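Putative regulator (Escherichia coli O6, PDB 3HFI) is a putative DNA-binding transcription regulator whose crystallised fragment carries a UTRA domain, probably the part that senses a small-molecule effector, as in related regulators. Local coordinates at residues L53-L58 with I69-N74; S99-R104 with V138-E143; V131-Q136 with F148-L153. All blocks are in the same frame, centred on the assembly; numbering follows the deposited sequence.

The three contacts show how chemistry follows place in one antiparallel sheet. Interactions 1 and 3 are buried β-hairpins whose inner strands, 65-73 and 144-153, are neighbours, so the centres lie about 11 Å apart and backbone bonds such as Glu70 N to Asn150 O (2.9 Å) join them directly. Both combine a regular ladder with a mainly apolar face, into which Arg57-Asn71 or Gln136 intrudes, and a polar and aromatic face. Interaction 2, centred about 17 Å from interaction 1, is partly buried, with exposed arginines, one backbone bond and a single phenylalanine as main anchor. It shares strand 130-139 with interaction 3. All three reach the second subunit, interaction 1 only through Ile69.

Interaction 1: residues L53-L58 with I69-N74; sequences LYLERL and IENRIN
Leu53, Leu55 and Arg57 face Ile73, Asn71 and Ile69 as hydrogen-bonded pairs of an antiparallel β-hairpin, the strand axes 4.6 Å apart and running at 161°. Six backbone bonds make the ladder, a regular piece of the six-stranded sheet of this UTRA domain. Between them, Tyr54 with Arg72 and Glu56 with Glu70 are the non-hydrogen-bonded pairs, where CA-H groups lean on carbonyls of the facing strand.

The two faces of the hairpin illustrate different chemistry. On the face of Leu53, Leu55 and Ile73, CD1 of Ile73 reaches CD2 of Leu55 at 3.9 Å, while Leu53 lies alongside Ile73 and points the same way. Leu91 of helix 91-99 packs over Leu55, Arg57, Asn71 and Ile73. A polar pair enters this layer: the Arg57 chain bends at chi3 (75°), which turns NE off the line of the methylenes, and NH1 donates to Asn71 OD1 at 2.7 Å. The donor lies on a lone pair of that oxygen, though the oxygen is tilted from the guanidinium plane of Arg57. Asn71 ND2 is engaged separately by Glu147, so both ends of the amide are held and its rotation is fixed.

On the opposite face, the Arg72 guanidinium and the Tyr54 ring meet obliquely, Tyr54 CD1 3.7 Å over the centre of the guanidinium, planes 63° apart. Glu34 takes NE of Arg72 in a salt bridge, and Arg32 makes a cation-pi contact with the tyrosine. Glu70 binds Arg119 in a salt bridge through OE1, leaving its other oxygen to the tyrosine. Glu56 runs alongside, its OE2 4.1 Å from Glu70 OE2, a proximity that would tend to raise their proton affinity, though Arg119 probably offsets it. Tyr54 OH donates in the ring plane to Glu70 OE2, a bond modelled at a doubtful 2.3 Å.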
loop_
_atom_site.group_PDB
_atom_site.type_symbol
_atom_site.label_atom_id
_atom_site.label_comp_id
_atom_site.label_asym_id
_atom_site.label_seq_id
_atom_site.Cartn_x
_atom_site.Cartn_y
_atom_site.Cartn_z
ATOM N N LEU A 53 -2.975 9.707 19.197
ATOM C CA LEU A 53 -2.236 8.531 19.695
ATOM C C LEU A 53 -1.020 8.182 18.785
ATOM O O LEU A 53 -1.172 8.020 17.571
ATOM C CB LEU A 53 -3.177 7.310 19.786
ATOM C CG LEU A 53 -2.591 5.956 20.239
ATOM C CD1 LEU A 53 -2.046 6.125 21.645
ATOM C CD2 LEU A 53 -3.674 4.858 20.152
ATOM N N TYR A 54 0.178 8.111 19.355
ATOM C CA TYR A 54 1.346 7.757 18.629
ATOM C C TYR A 54 1.646 6.298 19.005
ATOM O O TYR A 54 1.604 5.966 20.156
ATOM C CB TYR A 54 2.502 8.617 19.053
ATOM C CG TYR A 54 3.853 8.110 18.595
ATOM C CD1 TYR A 54 4.397 8.516 17.370
ATOM C CD2 TYR A 54 4.601 7.269 19.389
ATOM C CE1 TYR A 54 5.641 8.097 16.954
ATOM C CE2 TYR A 54 5.884 6.821 18.970
ATOM C CZ TYR A 54 6.383 7.252 17.749
ATOM O OH TYR A 54 7.608 6.787 17.279
ATOM N N LEU A 55 1.885 5.430 18.020
ATOM C CA LEU A 55 2.238 4.033 18.251
ATOM C C LEU A 55 3.484 3.739 17.467
ATOM O O LEU A 55 3.533 4.005 16.258
ATOM C CB LEU A 55 1.144 3.151 17.704
ATOM C CG LEU A 55 0.251 2.252 18.458
ATOM C CD1 LEU A 55 -0.297 2.893 19.766
ATOM C CD2 LEU A 55 -0.841 1.771 17.473
ATOM N N GLU A 56 4.477 3.155 18.113
ATOM C CA GLU A 56 5.650 2.673 17.404
ATOM C C GLU A 56 5.665 1.150 17.452
ATOM O O GLU A 56 5.612 0.552 18.550
ATOM C CB GLU A 56 6.911 3.232 18.072
ATOM C CG GLU A 56 8.198 3.085 17.302
ATOM C CD GLU A 56 9.386 3.787 18.046
ATOM O OE1 GLU A 56 9.452 3.778 19.304
ATOM O OE2 GLU A 56 10.256 4.364 17.356
ATOM N N ARG A 57 5.757 0.544 16.272
ATOM C CA ARG A 57 5.592 -0.901 16.090
ATOM C C ARG A 57 6.700 -1.439 15.217
ATOM O O ARG A 57 7.084 -0.802 14.235
ATOM C CB ARG A 57 4.240 -1.175 15.449
ATOM C CG ARG A 57 3.102 -0.950 16.436
ATOM C CD ARG A 57 1.873 -0.502 15.742
ATOM N NE ARG A 57 1.284 -1.622 15.065
ATOM C CZ ARG A 57 0.971 -1.677 13.769
ATOM N NH1 ARG A 57 1.151 -0.670 12.910
ATOM N NH2 ARG A 57 0.448 -2.793 13.318
ATOM N N LEU A 58 7.238 -2.595 15.610
ATOM C CA LEU A 58 8.352 -3.189 14.901
ATOM C C LEU A 58 7.812 -4.464 14.304
ATOM O O LEU A 58 7.283 -5.319 15.010
ATOM C CB LEU A 58 9.545 -3.465 15.832
ATOM C CG LEU A 58 10.826 -4.006 15.179
ATOM C CD1 LEU A 58 11.561 -2.930 14.399
ATOM C CD2 LEU A 58 11.744 -4.601 16.223
ATOM N N ILE A 69 7.321 0.998 12.164
ATOM C CA ILE A 69 6.122 1.727 11.836
ATOM C C ILE A 69 5.798 2.673 12.970
ATOM O O ILE A 69 5.730 2.244 14.134
ATOM C CB ILE A 69 4.925 0.785 11.627
ATOM C CG1 ILE A 69 5.325 -0.371 10.678
ATOM C CG2 ILE A 69 3.707 1.609 11.121
ATOM C CD1 ILE A 69 4.240 -1.419 10.459
ATOM N N GLU A 70 5.587 3.943 12.636
ATOM C CA GLU A 70 5.107 4.968 13.585
ATOM C C GLU A 70 3.758 5.447 13.109
ATOM O O GLU A 70 3.659 6.106 12.061
ATOM C CB GLU A 70 6.083 6.116 13.582
ATOM C CG GLU A 70 7.402 5.682 14.030
ATOM C CD GLU A 70 8.342 6.842 14.078
ATOM O OE1 GLU A 70 8.951 7.151 13.019
ATOM O OE2 GLU A 70 8.487 7.410 15.192
ATOM N N ASN A 71 2.710 5.041 13.802
ATOM C CA ASN A 71 1.358 5.413 13.473
ATOM C C ASN A 71 0.918 6.616 14.332
ATOM O O ASN A 71 1.219 6.668 15.528
ATOM C CB ASN A 71 0.397 4.234 13.763
ATOM C CG ASN A 71 0.763 2.977 13.056
ATOM O OD1 ASN A 71 1.101 1.966 13.675
ATOM N ND2 ASN A 71 0.631 3.002 11.737
ATOM N N ARG A 72 0.192 7.553 13.747
ATOM C CA ARG A 72 -0.417 8.626 14.468
ATOM C C ARG A 72 -1.898 8.646 14.076
ATOM O O ARG A 72 -2.255 8.819 12.917
ATOM C CB ARG A 72 0.258 9.918 14.089
ATOM C CG ARG A 72 1.587 10.129 14.818
ATOM C CD ARG A 72 2.347 11.255 14.291
ATOM N NE ARG A 72 3.570 11.534 15.067
ATOM C CZ ARG A 72 4.785 11.124 14.705
ATOM N NH1 ARG A 72 4.949 10.365 13.652
ATOM N NH2 ARG A 72 5.835 11.415 15.431
ATOM N N ILE A 73 -2.739 8.489 15.084
ATOM C CA ILE A 73 -4.163 8.162 14.962
ATOM C C ILE A 73 -5.047 9.248 15.578
ATOM O O ILE A 73 -4.820 9.650 16.729
ATOM C CB ILE A 73 -4.468 6.809 15.667
ATOM C CG1 ILE A 73 -3.638 5.686 15.020
ATOM C CG2 ILE A 73 -5.925 6.510 15.503
ATOM C CD1 ILE A 73 -2.987 4.724 16.025
ATOM N N ASN A 74 -6.037 9.730 14.806
ATOM C CA ASN A 74 -7.034 10.648 15.322
ATOM C C ASN A 74 -7.985 9.872 16.228
ATOM O O ASN A 74 -8.884 9.174 15.769
ATOM C CB ASN A 74 -7.819 11.268 14.173
ATOM C CG ASN A 74 -8.831 12.254 14.642
ATOM O OD1 ASN A 74 -8.964 12.502 15.844
ATOM N ND2 ASN A 74 -9.531 12.861 13.710
#

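Interaction 2: residues S99-R104 with V138-E143; sequences SKRKIR and VFFSRE
The Phe140 ring packs against Ser99, Arg101 and Ile103, joining the loop that leaves helix 91-99 to the turn of the hairpin formed by strands 130-139 and 144-153. Ser99 OG, which is also hydrogen-bonded to the carbonyls of Ile95 and Glu96, accepts from the backbone N of Arg101 to make an ST turn at the helix end, and Phe140 and Ser141 together face Leu144 in a classic β bulge.

The packed part is centred on the phenylalanine. Arg101 CB sits over one face of the ring in a CH-pi contact, 3.7 Å from the centroid and 16° off the normal, and its CD reaches CD2 of the ring at 3.5 Å. Ser99 meets CZ at the far end of the ring, while the Lys102 carbonyl oxygen lies at the edge, 3.4 Å from CD1. Ile95 of the helix, Val146 and Leu77 also touch the phenylalanine. Deeper in, Val138 turns CG1, anti to its backbone N (chi1 179°), to Ile103, whose CG2 packs on it at 3.5 Å. Leu160 of the second subunit touches both aliphatic residues, so this corner also belongs to the dimer interface.

The outer side is looser and carries charge. Arg101 and Arg104 are exposed, and their aliphatic stems, rather than their guanidinium groups, do most of the touching. Arg101 stretches out from CG to NE, laying its stem across the phenylalanine at about a right angle. Arg104 brushes the Phe140 carbonyl oxygen with CG at 3.2 Å. Glu96 OE2 takes the backbone N of Ile103, and Arg104 also makes backbone bonds to the second subunit. The one hydrogen bond between the two segments runs from Arg104 N to Phe139 O, 3.1 Å and 151°.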
loop_
_atom_site.group_PDB
_atom_site.type_symbol
_atom_site.label_atom_id
_atom_site.label_comp_id
_atom_site.label_asym_id
_atom_site.label_seq_id
_atom_site.Cartn_x
_atom_site.Cartn_y
_atom_site.Cartn_z
ATOM N N SER A 99 -14.553 2.621 15.328
ATOM C CA SER A 99 -15.177 3.724 14.607
ATOM C C SER A 99 -16.537 3.329 14.004
ATOM O O SER A 99 -17.378 4.170 13.735
ATOM C CB SER A 99 -14.220 4.152 13.487
ATOM O OG SER A 99 -13.933 3.067 12.604
ATOM N N LYS A 100 -16.740 2.029 13.817
ATOM C CA LYS A 100 -17.778 1.480 12.947
ATOM C C LYS A 100 -17.763 2.098 11.534
ATOM O O LYS A 100 -18.800 2.321 10.932
ATOM C CB LYS A 100 -19.151 1.534 13.622
ATOM C CG LYS A 100 -19.128 1.022 15.102
ATOM C CD LYS A 100 -20.505 1.102 15.797
ATOM C CE LYS A 100 -20.390 1.218 17.371
ATOM N NZ LYS A 100 -20.424 2.634 17.955
ATOM N N ARG A 101 -16.558 2.383 11.044
ATOM C CA ARG A 101 -16.336 2.936 9.714
ATOM C C ARG A 101 -15.379 2.006 8.970
ATOM O O ARG A 101 -14.544 1.400 9.612
ATOM C CB ARG A 101 -15.720 4.314 9.809
ATOM C CG ARG A 101 -16.627 5.349 10.376
ATOM C CD ARG A 101 -15.929 6.749 10.485
ATOM N NE ARG A 101 -16.800 7.744 11.160
ATOM C CZ ARG A 101 -17.590 8.598 10.528
ATOM N NH1 ARG A 101 -17.663 8.567 9.204
ATOM N NH2 ARG A 101 -18.349 9.453 11.209
ATOM N N LYS A 102 -15.486 1.902 7.641
ATOM C CA LYS A 102 -14.539 1.156 6.848
ATOM C C LYS A 102 -13.476 2.104 6.348
ATOM O O LYS A 102 -13.752 3.238 6.022
ATOM C CB LYS A 102 -15.242 0.427 5.664
ATOM C CG LYS A 102 -16.123 -0.765 6.147
ATOM C CD LYS A 102 -17.451 -0.961 5.390
ATOM C CE LYS A 102 -18.665 -1.351 6.364
ATOM N NZ LYS A 102 -20.105 -1.610 5.766
ATOM N N ILE A 103 -12.247 1.611 6.291
ATOM C CA ILE A 103 -11.153 2.241 5.554
ATOM C C ILE A 103 -11.308 2.067 4.061
ATOM O O ILE A 103 -11.386 0.955 3.567
ATOM C CB ILE A 103 -9.802 1.694 6.045
ATOM C CG1 ILE A 103 -9.613 2.144 7.518
ATOM C CG2 ILE A 103 -8.643 2.167 5.135
ATOM C CD1 ILE A 103 -8.454 1.474 8.177
ATOM N N ARG A 104 -11.404 3.189 3.351
ATOM C CA ARG A 104 -11.661 3.224 1.964
ATOM C C ARG A 104 -10.577 3.763 1.060
ATOM O O ARG A 104 -10.654 3.478 -0.138
ATOM C CB ARG A 104 -12.923 4.021 1.682
ATOM C CG ARG A 104 -14.136 3.490 2.466
ATOM C CD ARG A 104 -15.392 4.188 2.016
ATOM N NE ARG A 104 -16.477 3.825 2.907
ATOM C CZ ARG A 104 -17.315 2.829 2.707
ATOM N NH1 ARG A 104 -17.241 2.090 1.586
ATOM N NH2 ARG A 104 -18.277 2.588 3.621
ATOM N N VAL A 138 -4.156 7.319 5.712
ATOM C CA VAL A 138 -5.251 6.345 5.665
ATOM C C VAL A 138 -6.558 7.053 6.013
ATOM O O VAL A 138 -6.594 7.835 6.959
ATOM C CB VAL A 138 -4.959 5.163 6.635
ATOM C CG1 VAL A 138 -6.115 4.135 6.623
ATOM C CG2 VAL A 138 -3.608 4.467 6.232
ATOM N N PHE A 139 -7.614 6.809 5.212
ATOM C CA PHE A 139 -8.863 7.564 5.246
ATOM C C PHE A 139 -10.029 6.614 5.410
ATOM O O PHE A 139 -10.050 5.524 4.809
ATOM C CB PHE A 139 -9.143 8.256 3.930
ATOM C CG PHE A 139 -8.169 9.330 3.536
ATOM C CD1 PHE A 139 -8.550 10.653 3.537
ATOM C CD2 PHE A 139 -6.926 9.001 3.039
ATOM C CE1 PHE A 139 -7.671 11.650 3.083
ATOM C CE2 PHE A 139 -6.024 9.965 2.582
ATOM C CZ PHE A 139 -6.409 11.310 2.601
ATOM N N PHE A 140 -11.030 7.052 6.175
ATOM C CA PHE A 140 -12.346 6.464 6.099
ATOM C C PHE A 140 -13.117 6.940 4.884
ATOM O O PHE A 140 -13.810 6.196 4.224
ATOM C CB PHE A 140 -13.126 6.878 7.326
ATOM C CG PHE A 140 -12.666 6.236 8.603
ATOM C CD1 PHE A 140 -12.384 4.870 8.672
ATOM C CD2 PHE A 140 -12.550 6.999 9.753
ATOM C CE1 PHE A 140 -11.994 4.299 9.882
ATOM C CE2 PHE A 140 -12.195 6.414 10.988
ATOM C CZ PHE A 140 -11.919 5.082 11.043
ATOM N N SER A 141 -13.070 8.216 4.613
ATOM C CA SER A 141 -13.751 8.729 3.465
ATOM C C SER A 141 -12.801 9.726 2.895
ATOM O O SER A 141 -11.824 10.110 3.553
ATOM C CB SER A 141 -15.076 9.414 3.814
ATOM O OG SER A 141 -14.852 10.624 4.541
ATOM N N ARG A 142 -13.111 10.157 1.686
ATOM C CA ARG A 142 -12.264 11.063 0.969
ATOM C C ARG A 142 -11.985 12.296 1.810
ATOM O O ARG A 142 -10.923 12.866 1.726
ATOM C CB ARG A 142 -12.946 11.469 -0.345
ATOM C CG ARG A 142 -11.984 11.943 -1.392
ATOM C CD ARG A 142 -12.723 12.384 -2.652
ATOM N NE ARG A 142 -13.227 11.241 -3.424
ATOM C CZ ARG A 142 -12.497 10.470 -4.248
ATOM N NH1 ARG A 142 -11.189 10.683 -4.441
ATOM N NH2 ARG A 142 -13.093 9.463 -4.894
ATOM N N GLU A 143 -12.909 12.704 2.653
ATOM C CA GLU A 143 -12.703 13.901 3.445
ATOM C C GLU A 143 -12.375 13.668 4.909
ATOM O O GLU A 143 -12.304 14.605 5.654
ATOM C CB GLU A 143 -13.982 14.754 3.407
ATOM C CG GLU A 143 -14.317 15.305 2.013
ATOM C CD GLU A 143 -15.524 14.612 1.347
ATOM O OE1 GLU A 143 -16.664 14.840 1.835
ATOM O OE2 GLU A 143 -15.355 13.883 0.329
#

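Interaction 3: residues V131-Q136 with F148-L153; sequences VLHLEQ and FGNVWL
His133 and Trp152 lie side by side on the antiparallel β-hairpin of strands 130-139 and 144-153, ND1 of the histidine 3.4 Å above the indole plane, offset toward the rim; the rings meet obliquely, planes 36° apart. In Trp152 a first torsion of -52° sets CG beside the backbone N, and from there the indole meets the histidine of the facing strand. At the indole edge, CG2 of Val131 meets CE3 at 3.8 Å. Farther along this side of the sheet, Phe148 offers a ring edge to Glu135, whose OE2 lies 3.7 Å from CZ in the ring plane.

The other face is largely aliphatic. Leu134 and Val151 lie alongside each other, CD2 to CG2 at 3.7 Å, and Leu132 runs beside Leu153 in the same manner. Gly149, opposite Gln136, brings no side chain to this layer.

Between the two faces, six backbone bonds set the register, pairing Leu132, Leu134 and Gln136 with Leu153, Val151 and Gly149. The bonds are close to straight from Gly149 to Leu134 (Leu134 N to Val151 O, 170°), while Leu132 N reaches Leu153 O at a more bent 131°.

A second shell backs these groups. Tyr39 holds Glu135 OE2, and Phe148 rests against Val40 and Lys43 of helix 38-44. Gln136 reaches across the dimer interface, its amide bonded at both ends to the backbone of Tyr159 and Gly161 of the second subunit. Trp152, packed against Arg119 and Leu123 of helix 117-123, is anchored on the neighbouring hairpin by the hydrogen bond from its indole NE1 to Glu70 OE1.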
loop_
_atom_site.group_PDB
_atom_site.type_symbol
_atom_site.label_atom_id
_atom_site.label_comp_id
_atom_site.label_asym_id
_atom_site.label_seq_id
_atom_site.Cartn_x
_atom_site.Cartn_y
_atom_site.Cartn_z
ATOM N N VAL A 131 17.480 4.003 4.080
ATOM C CA VAL A 131 16.333 3.118 4.104
ATOM C C VAL A 131 15.244 3.719 3.235
ATOM O O VAL A 131 15.293 4.913 2.907
ATOM C CB VAL A 131 15.848 2.919 5.530
ATOM C CG1 VAL A 131 16.932 2.260 6.332
ATOM C CG2 VAL A 131 15.465 4.249 6.151
ATOM N N LEU A 132 14.273 2.896 2.843
ATOM C CA LEU A 132 13.094 3.421 2.186
ATOM C C LEU A 132 12.180 3.975 3.263
ATOM O O LEU A 132 11.833 3.305 4.246
ATOM C CB LEU A 132 12.368 2.370 1.334
ATOM C CG LEU A 132 11.088 2.916 0.655
ATOM C CD1 LEU A 132 11.446 3.726 -0.625
ATOM C CD2 LEU A 132 10.121 1.793 0.314
ATOM N N HIS A 133 11.796 5.224 3.075
ATOM C CA HIS A 133 10.859 5.851 3.971
ATOM C C HIS A 133 9.529 6.033 3.223
ATOM O O HIS A 133 9.497 6.524 2.102
ATOM C CB HIS A 133 11.386 7.186 4.441
ATOM C CG HIS A 133 10.405 7.966 5.237
ATOM N ND1 HIS A 133 9.967 7.553 6.482
ATOM C CD2 HIS A 133 9.827 9.163 5.016
ATOM C CE1 HIS A 133 9.121 8.436 6.967
ATOM N NE2 HIS A 133 9.023 9.429 6.108
ATOM N N LEU A 134 8.456 5.645 3.873
ATOM C CA LEU A 134 7.112 5.837 3.371
ATOM C C LEU A 134 6.321 6.692 4.335
ATOM O O LEU A 134 6.411 6.494 5.558
ATOM C CB LEU A 134 6.511 4.476 3.278
ATOM C CG LEU A 134 5.144 4.254 2.757
ATOM C CD1 LEU A 134 5.459 3.353 1.589
ATOM C CD2 LEU A 134 4.286 3.532 3.784
ATOM N N GLU A 135 5.597 7.691 3.815
ATOM C CA GLU A 135 4.519 8.341 4.594
ATOM C C GLU A 135 3.224 7.853 4.007
ATOM O O GLU A 135 3.046 7.933 2.811
ATOM C CB GLU A 135 4.494 9.857 4.444
ATOM C CG GLU A 135 5.625 10.609 5.021
ATOM C CD GLU A 135 5.468 12.125 4.773
ATOM O OE1 GLU A 135 4.979 12.530 3.708
ATOM O OE2 GLU A 135 5.802 12.915 5.623
ATOM N N GLN A 136 2.288 7.438 4.841
ATOM C CA GLN A 136 1.037 6.924 4.371
ATOM C C GLN A 136 -0.100 7.557 5.129
ATOM O O GLN A 136 -0.095 7.590 6.368
ATOM C CB GLN A 136 0.986 5.434 4.630
ATOM C CG GLN A 136 -0.311 4.805 4.093
ATOM C CD GLN A 136 -0.385 3.350 4.346
ATOM O OE1 GLN A 136 -0.413 2.904 5.530
ATOM N NE2 GLN A 136 -0.398 2.552 3.242
ATOM N N PHE A 148 -2.022 8.559 10.119
ATOM C CA PHE A 148 -0.864 9.062 9.355
ATOM C C PHE A 148 0.352 8.305 9.864
ATOM O O PHE A 148 0.749 8.451 11.035
ATOM C CB PHE A 148 -0.663 10.587 9.545
ATOM C CG PHE A 148 0.515 11.129 8.814
ATOM C CD1 PHE A 148 0.588 11.032 7.434
ATOM C CD2 PHE A 148 1.569 11.702 9.489
ATOM C CE1 PHE A 148 1.666 11.488 6.752
ATOM C CE2 PHE A 148 2.700 12.166 8.782
ATOM C CZ PHE A 148 2.724 12.086 7.459
ATOM N N GLY A 149 0.893 7.450 9.005
ATOM C CA GLY A 149 1.987 6.563 9.343
ATOM C C GLY A 149 3.266 6.906 8.627
ATOM O O GLY A 149 3.257 7.353 7.471
ATOM N N ASN A 150 4.365 6.703 9.331
ATOM C CA ASN A 150 5.703 6.795 8.790
ATOM C C ASN A 150 6.326 5.430 8.917
ATOM O O ASN A 150 6.349 4.873 10.029
ATOM C CB ASN A 150 6.539 7.753 9.611
ATOM C CG ASN A 150 6.304 9.186 9.231
ATOM O OD1 ASN A 150 7.075 9.746 8.488
ATOM N ND2 ASN A 150 5.226 9.782 9.713
ATOM N N VAL A 151 6.835 4.891 7.805
ATOM C CA VAL A 151 7.338 3.518 7.782
ATOM C C VAL A 151 8.784 3.539 7.327
ATOM O O VAL A 151 9.114 4.216 6.361
ATOM C CB VAL A 151 6.503 2.630 6.863
ATOM C CG1 VAL A 151 7.014 1.237 6.874
ATOM C CG2 VAL A 151 5.041 2.637 7.312
ATOM N N TRP A 152 9.619 2.764 8.013
ATOM C CA TRP A 152 11.041 2.689 7.752
ATOM C C TRP A 152 11.320 1.271 7.335
ATOM O O TRP A 152 11.221 0.354 8.154
ATOM C CB TRP A 152 11.809 3.033 9.002
ATOM C CG TRP A 152 11.340 4.301 9.540
ATOM C CD1 TRP A 152 10.296 4.513 10.421
ATOM C CD2 TRP A 152 11.838 5.562 9.193
ATOM N NE1 TRP A 152 10.122 5.851 10.640
ATOM C CE2 TRP A 152 11.065 6.528 9.905
ATOM C CE3 TRP A 152 12.860 5.990 8.348
ATOM C CZ2 TRP A 152 11.302 7.893 9.791
ATOM C CZ3 TRP A 152 13.105 7.331 8.243
ATOM C CH2 TRP A 152 12.336 8.277 8.971
ATOM N N LEU A 153 11.648 1.108 6.058
ATOM C CA LEU A 153 11.561 -0.187 5.422
ATOM C C LEU A 153 13.014 -0.308 5.143
ATOM O O LEU A 153 13.538 0.614 4.591
ATOM C CB LEU A 153 11.250 -0.101 3.938
ATOM C CG LEU A 153 9.812 -0.403 3.540
ATOM C CD1 LEU A 153 8.916 0.736 3.909
ATOM C CD2 LEU A 153 9.791 -0.639 2.028
#